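ComZ (PDB 6QVI) is a competence-associated pilin that probably serves as a DNA receptor at the pilus tip during natural transformation of Thermus thermophilus. Local coordinates at residues 139-143 with 162-166; 274-278 with 470-474; 373-379 with 400-406; 414-420 with 442-448; 437-443 with 453-459. All coordinates share one frame; numbering follows the deposited sequence.

In the fold
All five contacts belong to the beta-solenoid domain, and four of them pair chain segments from neighbouring rungs. Contacts 4 and 5 share strand 441-443, which pairs with 409-415 on one flank and 457-461 on the other; the centres of the two contacts lie about 13 Å apart. Contact 3 continues the stack beyond contact 5, with Val-403 O meeting Glu-438 N at 3.0 Å. In the other direction, contact 2 adjoins contact 5 through Gln-474 O and Phe-458 N, 2.8 Å apart, and adjoins contact 1 through Phe-140 N and Val-470 O, 2.9 Å apart. Contacts 1 and 4 are the most widely separated, their centres about 25 Å apart. Contact 2 alone brings in a distant loop, 274-278.

Contact 1. Residues 139-143 with 162-166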
# COMPACT_ATOMS: atom_id res chain seq x y z
N ILE A 139 -1.19 9.66 -1.07
CA ILE A 139 -1.57 10.24 0.17
C ILE A 139 -2.75 9.59 0.76
O ILE A 139 -3.78 9.59 0.16
CB ILE A 139 -2.02 11.67 -0.05
CG1 ILE A 139 -0.85 12.55 -0.36
CG2 ILE A 139 -2.71 12.22 1.17
CD1 ILE A 139 -1.29 13.96 -0.60
N PHE A 140 -2.62 9.07 1.95
CA PHE A 140 -3.73 8.48 2.61
C PHE A 140 -4.05 9.43 3.71
O PHE A 140 -3.23 9.66 4.53
CB PHE A 140 -3.31 7.16 3.18
CG PHE A 140 -4.40 6.43 3.82
CD1 PHE A 140 -4.94 5.34 3.23
CD2 PHE A 140 -4.89 6.83 5.00
CE1 PHE A 140 -5.95 4.66 3.81
CE2 PHE A 140 -5.90 6.15 5.60
CZ PHE A 140 -6.43 5.06 5.00
N ALA A 141 -5.23 9.99 3.73
CA ALA A 141 -5.57 10.95 4.75
C ALA A 141 -6.50 10.42 5.77
O ALA A 141 -7.33 9.63 5.49
CB ALA A 141 -6.16 12.18 4.13
N GLY A 142 -6.39 10.93 6.98
CA GLY A 142 -7.19 10.43 8.05
C GLY A 142 -8.46 11.10 8.43
O GLY A 142 -9.40 11.08 7.71
N ALA A 143 -8.49 11.68 9.60
CA ALA A 143 -9.71 12.27 10.09
C ALA A 143 -9.72 13.74 10.35
O ALA A 143 -10.73 14.21 10.79
CB ALA A 143 -10.13 11.56 11.35
N VAL A 162 -9.06 9.20 1.40
CA VAL A 162 -9.37 9.98 2.55
C VAL A 162 -10.42 9.22 3.31
O VAL A 162 -11.32 8.72 2.71
CB VAL A 162 -9.97 11.31 2.13
CG1 VAL A 162 -10.37 12.10 3.34
CG2 VAL A 162 -8.97 12.08 1.33
N VAL A 163 -10.31 9.12 4.62
CA VAL A 163 -11.34 8.39 5.33
C VAL A 163 -12.54 9.24 5.71
O VAL A 163 -13.64 8.82 5.49
CB VAL A 163 -10.83 7.45 6.44
CG1 VAL A 163 -9.35 7.31 6.41
CG2 VAL A 163 -11.34 7.79 7.80
N GLY A 164 -12.34 10.43 6.22
CA GLY A 164 -13.46 11.27 6.57
C GLY A 164 -13.95 11.11 7.98
O GLY A 164 -13.35 10.43 8.75
N ASN A 165 -15.06 11.75 8.31
CA ASN A 165 -15.62 11.68 9.64
C ASN A 165 -16.93 10.95 9.60
O ASN A 165 -17.93 11.50 9.24
CB ASN A 165 -15.83 13.08 10.18
CG ASN A 165 -16.57 13.10 11.49
OD1 ASN A 165 -16.93 12.08 12.04
ND2 ASN A 165 -16.80 14.29 11.99
N PRO A 166 -16.93 9.72 10.07
CA PRO A 166 -18.10 8.86 10.03
C PRO A 166 -19.30 9.47 10.67
O PRO A 166 -20.39 9.08 10.32
CB PRO A 166 -17.66 7.65 10.82
CG PRO A 166 -16.67 8.19 11.77
CD PRO A 166 -15.93 9.22 11.01
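Phe-140 reaches Val-163 with the far rim of its ring, CE2 lying 3.7 Å from Val-163 CG1 and CZ only slightly farther off. The ring gets there because its CG stands anti to the backbone N (chi1 -176°), which carries the phenyl group forward along the strand. The two side chains cross obliquely. Tyr-161 stacks on the same phenyl group and Leu-511 packs against it, making Val-163 one of several apolar neighbours.

The next pair is simpler. Ala-141 and Val-162 project to the same face of the ladder, and Ala-141 CB meets Val-162 CG2 at 4.0 Å. Val-162 turns this branch beside its own backbone N while CG1 lies anti to that N, and Trp-149 packs against the valine as well.

Backbone bonds hold the side chains in step. Val-163 N donates to Ala-141 O at 3.1 Å, and one residue on, Gly-164 N makes a weak bond to Gly-142 O at 3.4 Å. Gly-164 has a positive phi, and a side chain there would jam against the preceding carbonyl, which calls for glycine. A short parallel bridge running out into loops, with like positions stacked one above the other, is characteristic of successive rungs of a beta-solenoid.

Contact 2. Residues 274-278 with 470-474; sequences PPFPT and VISNQ
Ser-472, whose carbonyl carbon lies against the ring of Phe-276, donates its OG to Gln-474 O at 2.8 Å. The hydroxyl approaches from above the carbonyl plane, 74° out of it, and the bond spans the corner at Asn-473. Phe-276 leans on the outside of this corner. Its CG is anti to the backbone N (chi1 179°), which sends the phenyl group across to the strand, where CZ lies 3.4 Å from Asn-473 N and CE1 3.6 Å from Ile-471 CG2. The side chain of Asn-473 is set nearly perpendicular to the ring, its amide plane 79° from that of the phenyl group.

Strand 469-472 forms one side of a rung of the beta-solenoid, flanked by strands 139-141 and 451-454. Ile-471 faces the loop, alongside Phe-140 and Tyr-453 of those neighbours, whereas Ser-472 faces Ala-454 and Phe-458. Replacing Phe-276 by an alanine would probably open a gap over the corner and deprive Ile-471 and Asn-473 of their main partner from the loop. Pro-277 adds a smaller apolar touch, its CG 4.0 Å from Ile-471 CG2, and its carbonyl O accepts a weak hydrogen bond from Tyr-453 OH.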
# COMPACT_ATOMS: atom_id res chain seq x y z
N PRO A 274 -9.96 -0.25 5.67
CA PRO A 274 -9.03 0.03 6.75
C PRO A 274 -9.20 1.38 7.32
O PRO A 274 -9.45 2.30 6.60
CB PRO A 274 -7.70 0.00 6.05
CG PRO A 274 -8.01 0.49 4.71
CD PRO A 274 -9.32 -0.11 4.37
N PRO A 275 -9.08 1.49 8.62
CA PRO A 275 -9.17 2.76 9.31
C PRO A 275 -7.81 3.42 9.33
O PRO A 275 -6.84 2.81 8.99
CB PRO A 275 -9.54 2.34 10.70
CG PRO A 275 -8.86 1.06 10.85
CD PRO A 275 -8.95 0.38 9.55
N PHE A 276 -7.75 4.67 9.72
CA PHE A 276 -6.48 5.35 9.78
C PHE A 276 -5.70 4.64 10.83
O PHE A 276 -6.16 4.46 11.91
CB PHE A 276 -6.68 6.80 10.13
CG PHE A 276 -5.42 7.57 10.23
CD1 PHE A 276 -4.69 7.83 9.13
CD2 PHE A 276 -4.98 8.01 11.43
CE1 PHE A 276 -3.52 8.50 9.22
CE2 PHE A 276 -3.82 8.68 11.53
CZ PHE A 276 -3.09 8.93 10.42
N PRO A 277 -4.51 4.19 10.49
CA PRO A 277 -3.71 3.45 11.44
C PRO A 277 -3.17 4.34 12.51
O PRO A 277 -2.65 5.38 12.25
CB PRO A 277 -2.61 2.89 10.58
CG PRO A 277 -2.50 3.80 9.46
CD PRO A 277 -3.82 4.41 9.23
N THR A 278 -3.29 3.89 13.74
CA THR A 278 -2.87 4.66 14.89
C THR A 278 -2.01 3.79 15.80
O THR A 278 -2.22 2.59 15.90
CB THR A 278 -4.02 5.22 15.73
OG1 THR A 278 -4.87 4.14 16.16
CG2 THR A 278 -4.84 6.22 14.95
N VAL A 470 2.63 9.40 1.75
CA VAL A 470 2.41 9.90 3.10
C VAL A 470 1.09 9.34 3.55
O VAL A 470 0.12 9.33 2.78
CB VAL A 470 2.47 11.45 3.21
CG1 VAL A 470 3.65 11.96 2.43
CG2 VAL A 470 1.11 12.18 2.89
N ILE A 471 1.11 8.72 4.71
CA ILE A 471 -0.05 8.38 5.53
C ILE A 471 -0.08 9.39 6.66
O ILE A 471 0.87 9.47 7.46
CB ILE A 471 0.00 6.95 6.10
CG1 ILE A 471 0.05 5.93 4.97
CG2 ILE A 471 -1.10 6.73 7.14
CD1 ILE A 471 0.57 4.57 5.39
N SER A 472 -1.13 10.19 6.71
CA SER A 472 -1.19 11.15 7.78
C SER A 472 -2.63 11.58 8.00
O SER A 472 -3.48 11.49 7.12
CB SER A 472 -0.30 12.36 7.47
OG SER A 472 -1.00 13.29 6.68
N ASN A 473 -2.88 12.11 9.19
CA ASN A 473 -4.23 12.49 9.54
C ASN A 473 -4.63 13.78 8.86
O ASN A 473 -5.82 13.96 8.58
CB ASN A 473 -4.33 12.62 11.06
CG ASN A 473 -5.75 12.71 11.51
OD1 ASN A 473 -6.33 13.79 11.57
ND2 ASN A 473 -6.35 11.55 11.79
N GLN A 474 -3.64 14.62 8.52
CA GLN A 474 -3.85 15.86 7.79
C GLN A 474 -2.61 16.17 6.97
O GLN A 474 -1.48 15.91 7.40
CB GLN A 474 -4.14 17.03 8.72
CG GLN A 474 -5.56 17.19 9.19
CD GLN A 474 -5.79 18.56 9.84
OE1 GLN A 474 -6.39 18.66 10.90
NE2 GLN A 474 -5.30 19.63 9.17

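Contact 3. Residues 373-379 with 400-406; sequences DVVLEGI and TLAVLKL
Val-375 and Ala-402 sit directly opposite each other on neighbouring parallel strands of the beta-solenoid, their CB atoms 3.4 Å apart. The strand axes diverge by only 15°. Bridges match each residue of 374-377 with one of 401-404, and the side chains stack in rows.

On the face of Val-375 and Ala-402, the row continues with Glu-377 and Leu-404. Leu-404 has its CG beside the backbone N and anti to the carbonyl carbon, and its CD1 swings back to Val-375 CG2 at 3.8 Å. Its CB meets the aliphatic part of Glu-377 instead, through CG at 4.0 Å. The two side chains are set at a slant, and Glu-377 runs past the leucine to a salt bridge with Arg-305, on the next strand of the stack. Leu-406 packs its CD2 against Glu-377 CB, 3.9 Å away.

The opposite face carries Val-374, Leu-401, Leu-376 and Val-403. Contact across the strands is looser here, and Leu-376 also packs on Leu-336.

At the start of the pair, Thr-400 turns its hydroxyl beside its backbone N, and OG1 donates to Asp-373 OD1 at 2.9 Å, nearly in line with the carboxylate C-O bond. Between the two rows, backbone bonds pass alternately from one strand to the other, beginning with Val-374 N to Thr-400 O. The last is nearly straight: Gly-378 N donates to Leu-404 O at 2.7 Å, with an angle of 175° at the hydrogen.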
# COMPACT_ATOMS: atom_id res chain seq x y z
N ASP A 373 15.58 -1.58 13.13
CA ASP A 373 14.63 -0.51 13.37
C ASP A 373 14.91 0.21 14.69
O ASP A 373 15.18 -0.42 15.71
CB ASP A 373 13.22 -1.08 13.34
CG ASP A 373 12.93 -1.85 12.04
OD1 ASP A 373 12.33 -1.27 11.11
OD2 ASP A 373 13.32 -3.05 11.93
N VAL A 374 14.77 1.52 14.69
CA VAL A 374 15.02 2.32 15.87
C VAL A 374 13.87 3.22 16.23
O VAL A 374 13.36 3.89 15.40
CB VAL A 374 16.29 3.17 15.68
CG1 VAL A 374 16.68 3.26 14.24
CG2 VAL A 374 16.12 4.57 16.20
N VAL A 375 13.46 3.22 17.49
CA VAL A 375 12.38 4.09 17.90
C VAL A 375 12.72 4.88 19.14
O VAL A 375 13.11 4.31 20.12
CB VAL A 375 11.06 3.35 18.09
CG1 VAL A 375 11.29 1.89 18.16
CG2 VAL A 375 10.33 3.79 19.33
N LEU A 376 12.53 6.19 19.06
CA LEU A 376 12.78 7.13 20.13
C LEU A 376 11.50 7.65 20.66
O LEU A 376 10.81 8.30 19.97
CB LEU A 376 13.54 8.29 19.57
CG LEU A 376 14.54 7.83 18.56
CD1 LEU A 376 15.30 8.98 17.98
CD2 LEU A 376 15.48 6.86 19.20
N GLU A 377 11.17 7.38 21.90
CA GLU A 377 9.93 7.86 22.44
C GLU A 377 10.15 9.07 23.30
O GLU A 377 10.99 9.06 24.14
CB GLU A 377 9.26 6.79 23.27
CG GLU A 377 9.14 5.46 22.56
CD GLU A 377 8.41 4.41 23.36
OE1 GLU A 377 7.30 4.65 23.86
OE2 GLU A 377 8.96 3.32 23.50
N GLY A 378 9.36 10.11 23.10
CA GLY A 378 9.45 11.33 23.87
C GLY A 378 10.63 12.14 23.43
O GLY A 378 11.21 12.86 24.19
N ILE A 379 10.93 12.06 22.17
CA ILE A 379 12.09 12.70 21.58
C ILE A 379 11.65 13.22 20.23
O ILE A 379 10.88 12.55 19.54
CB ILE A 379 13.26 11.70 21.42
CG1 ILE A 379 13.95 11.43 22.76
CG2 ILE A 379 14.26 12.20 20.36
CD1 ILE A 379 14.99 10.32 22.68
N THR A 400 13.37 1.39 9.71
CA THR A 400 12.43 2.40 10.16
C THR A 400 13.04 3.21 11.28
O THR A 400 13.80 2.69 12.10
CB THR A 400 11.14 1.76 10.68
OG1 THR A 400 10.71 0.74 9.77
CG2 THR A 400 10.04 2.78 10.83
N LEU A 401 12.68 4.49 11.31
CA LEU A 401 12.95 5.40 12.41
C LEU A 401 11.60 5.81 12.95
O LEU A 401 10.79 6.40 12.22
CB LEU A 401 13.68 6.65 11.94
CG LEU A 401 14.26 7.61 12.99
CD1 LEU A 401 15.08 8.67 12.24
CD2 LEU A 401 13.24 8.26 14.00
N ALA A 402 11.36 5.57 14.23
CA ALA A 402 10.13 6.03 14.84
C ALA A 402 10.46 7.10 15.87
O ALA A 402 11.37 6.93 16.68
CB ALA A 402 9.38 4.91 15.53
N VAL A 403 9.71 8.19 15.82
CA VAL A 403 9.67 9.17 16.89
C VAL A 403 8.25 9.13 17.42
O VAL A 403 7.30 9.50 16.72
CB VAL A 403 10.07 10.58 16.44
CG1 VAL A 403 11.58 10.71 16.25
CG2 VAL A 403 9.39 10.90 15.12
N LEU A 404 8.09 8.64 18.64
CA LEU A 404 6.80 8.47 19.27
C LEU A 404 6.61 9.45 20.42
O LEU A 404 7.58 9.92 21.02
CB LEU A 404 6.66 7.03 19.79
CG LEU A 404 6.98 5.91 18.80
CD1 LEU A 404 6.62 4.60 19.46
CD2 LEU A 404 6.26 6.08 17.45
N LYS A 405 5.36 9.74 20.73
CA LYS A 405 5.11 10.59 21.89
C LYS A 405 5.20 9.77 23.17
O LYS A 405 4.88 8.58 23.20
CB LYS A 405 3.73 11.25 21.81
CG LYS A 405 3.55 12.15 20.62
CD LYS A 405 2.22 12.88 20.74
CE LYS A 405 2.05 13.89 19.63
NZ LYS A 405 0.76 14.61 19.77
N LEU A 406 5.63 10.41 24.23
CA LEU A 406 5.69 9.78 25.53
C LEU A 406 5.28 10.83 26.55
O LEU A 406 5.98 11.84 26.69
CB LEU A 406 7.08 9.23 25.82
CG LEU A 406 7.16 8.33 27.05
CD1 LEU A 406 5.93 7.36 27.16
CD2 LEU A 406 8.50 7.55 27.07

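Contact 4. Residues 414-420 with 442-448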
# COMPACT_ATOMS: atom_id res chain seq x y z
N ASP A 414 11.47 16.59 11.69
CA ASP A 414 11.76 17.70 10.79
C ASP A 414 12.87 17.25 9.85
O ASP A 414 13.93 16.80 10.30
CB ASP A 414 12.16 18.97 11.57
CG ASP A 414 10.93 19.76 12.09
OD1 ASP A 414 9.93 19.14 12.49
OD2 ASP A 414 10.96 21.02 12.07
N ILE A 415 12.62 17.35 8.53
CA ILE A 415 13.59 16.99 7.50
C ILE A 415 13.84 18.27 6.70
O ILE A 415 13.05 18.61 5.81
CB ILE A 415 13.07 15.86 6.61
CG1 ILE A 415 12.69 14.66 7.48
CG2 ILE A 415 14.12 15.40 5.60
CD1 ILE A 415 12.37 13.41 6.69
N ASN A 416 14.93 18.98 7.01
CA ASN A 416 15.10 20.30 6.44
C ASN A 416 16.06 20.33 5.26
O ASN A 416 16.03 21.29 4.48
CB ASN A 416 15.60 21.30 7.49
CG ASN A 416 14.73 21.29 8.74
OD1 ASN A 416 13.51 21.16 8.65
ND2 ASN A 416 15.35 21.50 9.90
N GLY A 417 16.85 19.27 5.08
CA GLY A 417 17.68 19.09 3.92
C GLY A 417 17.15 17.93 3.09
O GLY A 417 16.12 17.34 3.39
N ASN A 418 17.87 17.65 2.01
CA ASN A 418 17.49 16.53 1.17
C ASN A 418 17.74 15.22 1.91
O ASN A 418 18.61 15.12 2.79
CB ASN A 418 18.28 16.56 -0.13
CG ASN A 418 17.81 17.65 -1.05
OD1 ASN A 418 16.75 18.24 -0.85
ND2 ASN A 418 18.62 17.94 -2.06
N LEU A 419 16.96 14.20 1.56
CA LEU A 419 17.00 12.91 2.26
C LEU A 419 16.83 11.84 1.19
O LEU A 419 15.71 11.48 0.83
CB LEU A 419 15.91 12.82 3.31
CG LEU A 419 15.82 11.47 4.00
CD1 LEU A 419 17.20 11.05 4.49
CD2 LEU A 419 14.79 11.46 5.11
N LEU A 420 17.94 11.32 0.69
CA LEU A 420 17.91 10.32 -0.37
C LEU A 420 18.62 9.05 0.04
O LEU A 420 19.48 9.06 0.94
CB LEU A 420 18.52 10.86 -1.67
CG LEU A 420 17.82 12.00 -2.43
CD1 LEU A 420 16.31 11.81 -2.40
CD2 LEU A 420 18.18 13.36 -1.88
N TYR A 442 7.41 17.91 9.25
CA TYR A 442 7.64 19.10 8.46
C TYR A 442 8.82 18.79 7.56
O TYR A 442 9.93 18.54 8.05
CB TYR A 442 7.93 20.31 9.35
CG TYR A 442 7.60 21.65 8.72
CD1 TYR A 442 8.15 22.03 7.50
CD2 TYR A 442 6.69 22.51 9.32
CE1 TYR A 442 7.82 23.25 6.92
CE2 TYR A 442 6.35 23.71 8.76
CZ TYR A 442 6.91 24.09 7.56
OH TYR A 442 6.56 25.31 7.00
N GLN A 443 8.59 18.85 6.24
CA GLN A 443 9.66 18.71 5.27
C GLN A 443 9.97 20.07 4.63
O GLN A 443 9.16 20.60 3.86
CB GLN A 443 9.28 17.69 4.19
CG GLN A 443 10.11 17.80 2.93
CD GLN A 443 9.58 16.92 1.84
OE1 GLN A 443 8.76 16.04 2.10
NE2 GLN A 443 10.07 17.10 0.62
N ARG A 444 11.16 20.61 4.92
CA ARG A 444 11.63 21.77 4.18
C ARG A 444 12.76 21.46 3.20
O ARG A 444 13.14 22.34 2.40
CB ARG A 444 12.08 22.90 5.15
CG ARG A 444 11.26 23.06 6.44
CD ARG A 444 11.79 24.14 7.40
NE ARG A 444 10.80 24.49 8.43
CZ ARG A 444 10.58 23.83 9.57
NH1 ARG A 444 11.29 22.76 9.89
NH2 ARG A 444 9.63 24.26 10.38
N GLY A 445 13.30 20.23 3.22
CA GLY A 445 14.21 19.78 2.16
C GLY A 445 13.51 19.63 0.82
O GLY A 445 12.30 19.39 0.75
N GLN A 446 14.26 19.82 -0.25
CA GLN A 446 13.57 19.88 -1.53
C GLN A 446 13.16 18.49 -2.01
O GLN A 446 12.09 18.33 -2.59
CB GLN A 446 14.44 20.61 -2.57
CG GLN A 446 14.11 22.10 -2.55
CD GLN A 446 14.26 22.84 -3.87
OE1 GLN A 446 13.92 24.03 -3.94
NE2 GLN A 446 14.76 22.17 -4.92
N HIS A 447 13.98 17.48 -1.75
CA HIS A 447 13.72 16.13 -2.22
C HIS A 447 13.97 15.17 -1.07
O HIS A 447 15.09 15.10 -0.55
CB HIS A 447 14.59 15.81 -3.44
CG HIS A 447 14.39 16.76 -4.59
ND1 HIS A 447 13.22 17.48 -4.77
CD2 HIS A 447 15.22 17.14 -5.59
CE1 HIS A 447 13.33 18.24 -5.85
NE2 HIS A 447 14.53 18.05 -6.36
N VAL A 448 12.94 14.44 -0.64
CA VAL A 448 13.13 13.34 0.28
C VAL A 448 12.40 12.13 -0.27
O VAL A 448 11.29 12.24 -0.82
CB VAL A 448 12.67 13.71 1.71
CG1 VAL A 448 11.36 14.35 1.64
CG2 VAL A 448 12.58 12.49 2.58
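Arg-444 NH1 binds two side chains of the neighbouring rung at once: Asp-414 OD2 at 2.8 Å, in a salt bridge, and Asn-416 OD1 at 3.0 Å. Both oxygens lie at the edge of the guanidinium group, close to its plane, but the donor stands above the carboxylate plane of Asp-414 (42° out of it) and likewise above the amide plane of Asn-416. Asn-416 runs alongside the arginine, pointing the same way.

Several groups set the guanidinium in place. Its chain is extended from CG to NE, one of its faces lies on the ring of Tyr-442 in a cation-pi contact with NH2 over the ring centre, and NE donates to Gly-481 O. With a methionine in place of Arg-444, Asp-414 would probably lose its charge partner and Asn-416 OD1 its donor.

These residues lie where two rungs of the beta-solenoid turn a corner together. The ends of strands 409-415 and 441-443 pair in parallel, and Ile-415 O accepts from both Arg-444 N (2.9 Å) and Gly-445 N (3.1 Å), which come from opposite faces of its plane. Beyond the turn the register has slipped by one residue, so Leu-419 bridges Val-448.

Asn-418 spans the slip: its OD1 takes His-447 N at 3.0 Å and, weakly, Gln-446 N. Farther back, Gln-443 NE2 donates to Gly-445 O, a bond that ties Gln-443 to the turn two residues on. Past the turn, Leu-419 N bonds His-447 O at 3.0 Å, and Val-448 CG2 packs against Leu-419 CB and CD2.

Contact 5. Residues 437-443 with 453-459; sequences AEGDIYQ and YAGGTFR
Ile-441 and Phe-458 face each other in the backbone ladder between 437-443 and 453-459, which is parallel and broken by a corner. Before the corner Ala-437 pairs with Ala-454, its N donating to Tyr-453 O and its O accepting from Gly-455 N; after it Ile-441 N donates to Thr-457 O at 3.0 Å and its O accepts from Arg-459 N. At the corner Gly-456 N donates to Gly-439 O, and a side chain on Gly-455 or Gly-456 would run into the adjoining rung of the solenoid.

Apolar contacts lie on one face. Ile-441 places CG2 3.7 Å from Phe-458 CD1, and its CG1 branch, beside the backbone N (chi1 -69°), meets Ala-454 CB at 3.9 Å.

The polar contacts centre on Asp-440. OD1 accepts from Thr-457 N at 3.1 Å, and OD2 forms a long salt bridge with Arg-459 NH1 at 3.3 Å; both donors stand above the carboxylate plane.

The last kind is CH-pi: Arg-459 CB lies 4.0 Å from the centroid of the Tyr-442 ring, over the face turned away from Arg-444. Arg-459 thus lays its aliphatic part on the tyrosine while its charge goes to Asp-440, whose carboxylate would be expected to offset it.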
# COMPACT_ATOMS: atom_id res chain seq x y z
N ALA A 437 6.14 8.99 12.62
CA ALA A 437 6.11 10.09 13.58
C ALA A 437 4.71 10.16 14.17
O ALA A 437 3.74 10.41 13.45
CB ALA A 437 6.48 11.42 12.91
N GLU A 438 4.60 9.97 15.49
CA GLU A 438 3.28 10.02 16.11
C GLU A 438 2.74 11.43 16.11
O GLU A 438 1.52 11.62 16.16
CB GLU A 438 3.35 9.45 17.54
CG GLU A 438 2.09 9.65 18.38
CD GLU A 438 2.07 8.84 19.71
OE1 GLU A 438 0.97 8.75 20.32
OE2 GLU A 438 3.12 8.30 20.14
N GLY A 439 3.62 12.42 16.00
CA GLY A 439 3.18 13.80 15.99
C GLY A 439 3.15 14.31 14.57
O GLY A 439 2.51 13.69 13.70
N ASP A 440 3.83 15.42 14.31
CA ASP A 440 3.84 16.09 13.02
C ASP A 440 5.14 15.85 12.26
O ASP A 440 6.19 15.56 12.84
CB ASP A 440 3.64 17.59 13.20
CG ASP A 440 2.27 17.94 13.75
OD1 ASP A 440 1.45 17.02 13.99
OD2 ASP A 440 2.02 19.15 13.95
N ILE A 441 5.06 16.02 10.94
CA ILE A 441 6.23 15.98 10.06
C ILE A 441 6.27 17.26 9.24
O ILE A 441 5.30 17.60 8.57
CB ILE A 441 6.24 14.77 9.11
CG1 ILE A 441 6.45 13.49 9.87
CG2 ILE A 441 7.36 14.95 8.05
CD1 ILE A 441 6.84 12.41 8.99
N TYR A 442 7.41 17.91 9.25
CA TYR A 442 7.64 19.10 8.46
C TYR A 442 8.82 18.79 7.56
O TYR A 442 9.93 18.54 8.05
CB TYR A 442 7.93 20.31 9.35
CG TYR A 442 7.60 21.65 8.72
CD1 TYR A 442 8.15 22.03 7.50
CD2 TYR A 442 6.69 22.51 9.32
CE1 TYR A 442 7.82 23.25 6.92
CE2 TYR A 442 6.35 23.71 8.76
CZ TYR A 442 6.91 24.09 7.56
OH TYR A 442 6.56 25.31 7.00
N GLN A 443 8.59 18.85 6.24
CA GLN A 443 9.66 18.71 5.27
C GLN A 443 9.97 20.07 4.63
O GLN A 443 9.16 20.60 3.86
CB GLN A 443 9.28 17.69 4.19
CG GLN A 443 10.11 17.80 2.93
CD GLN A 443 9.58 16.92 1.84
OE1 GLN A 443 8.76 16.04 2.10
NE2 GLN A 443 10.07 17.10 0.62
N TYR A 453 4.91 8.15 7.67
CA TYR A 453 3.69 8.18 8.48
C TYR A 453 3.76 9.29 9.52
O TYR A 453 4.68 9.31 10.36
CB TYR A 453 3.45 6.88 9.25
CG TYR A 453 2.28 6.96 10.22
CD1 TYR A 453 2.49 7.28 11.54
CD2 TYR A 453 0.96 6.82 9.79
CE1 TYR A 453 1.46 7.38 12.43
CE2 TYR A 453 -0.09 6.91 10.68
CZ TYR A 453 0.18 7.20 12.01
OH TYR A 453 -0.80 7.33 12.98
N ALA A 454 2.74 10.13 9.54
CA ALA A 454 2.59 11.17 10.55
C ALA A 454 1.24 11.00 11.23
O ALA A 454 0.19 11.25 10.61
CB ALA A 454 2.70 12.57 9.93
N GLY A 455 1.26 10.62 12.51
CA GLY A 455 0.03 10.54 13.27
C GLY A 455 -0.73 11.85 13.32
O GLY A 455 -1.96 11.85 13.34
N GLY A 456 -0.02 12.98 13.25
CA GLY A 456 -0.67 14.27 13.28
C GLY A 456 -0.84 14.83 11.89
O GLY A 456 -1.64 14.30 11.11
N THR A 457 -0.07 15.85 11.51
CA THR A 457 -0.19 16.42 10.18
C THR A 457 1.17 16.38 9.49
O THR A 457 2.22 16.54 10.13
CB THR A 457 -0.77 17.87 10.18
OG1 THR A 457 0.29 18.84 10.30
CG2 THR A 457 -1.84 18.06 11.29
N PHE A 458 1.18 16.34 8.18
CA PHE A 458 2.42 16.36 7.48
C PHE A 458 2.49 17.63 6.72
O PHE A 458 1.71 17.82 5.83
CB PHE A 458 2.42 15.23 6.51
CG PHE A 458 3.46 15.35 5.48
CD1 PHE A 458 4.58 14.61 5.56
CD2 PHE A 458 3.28 16.15 4.41
CE1 PHE A 458 5.53 14.68 4.60
CE2 PHE A 458 4.23 16.23 3.44
CZ PHE A 458 5.36 15.50 3.54
N ARG A 459 3.42 18.51 7.07
CA ARG A 459 3.59 19.78 6.41
C ARG A 459 4.69 19.74 5.41
O ARG A 459 5.63 19.02 5.54
CB ARG A 459 3.92 20.88 7.40
CG ARG A 459 2.80 21.20 8.35
CD ARG A 459 3.02 22.50 9.09
NE ARG A 459 1.84 22.81 9.86
CZ ARG A 459 1.53 22.20 10.98
NH1 ARG A 459 2.32 21.27 11.43
NH2 ARG A 459 0.44 22.52 11.63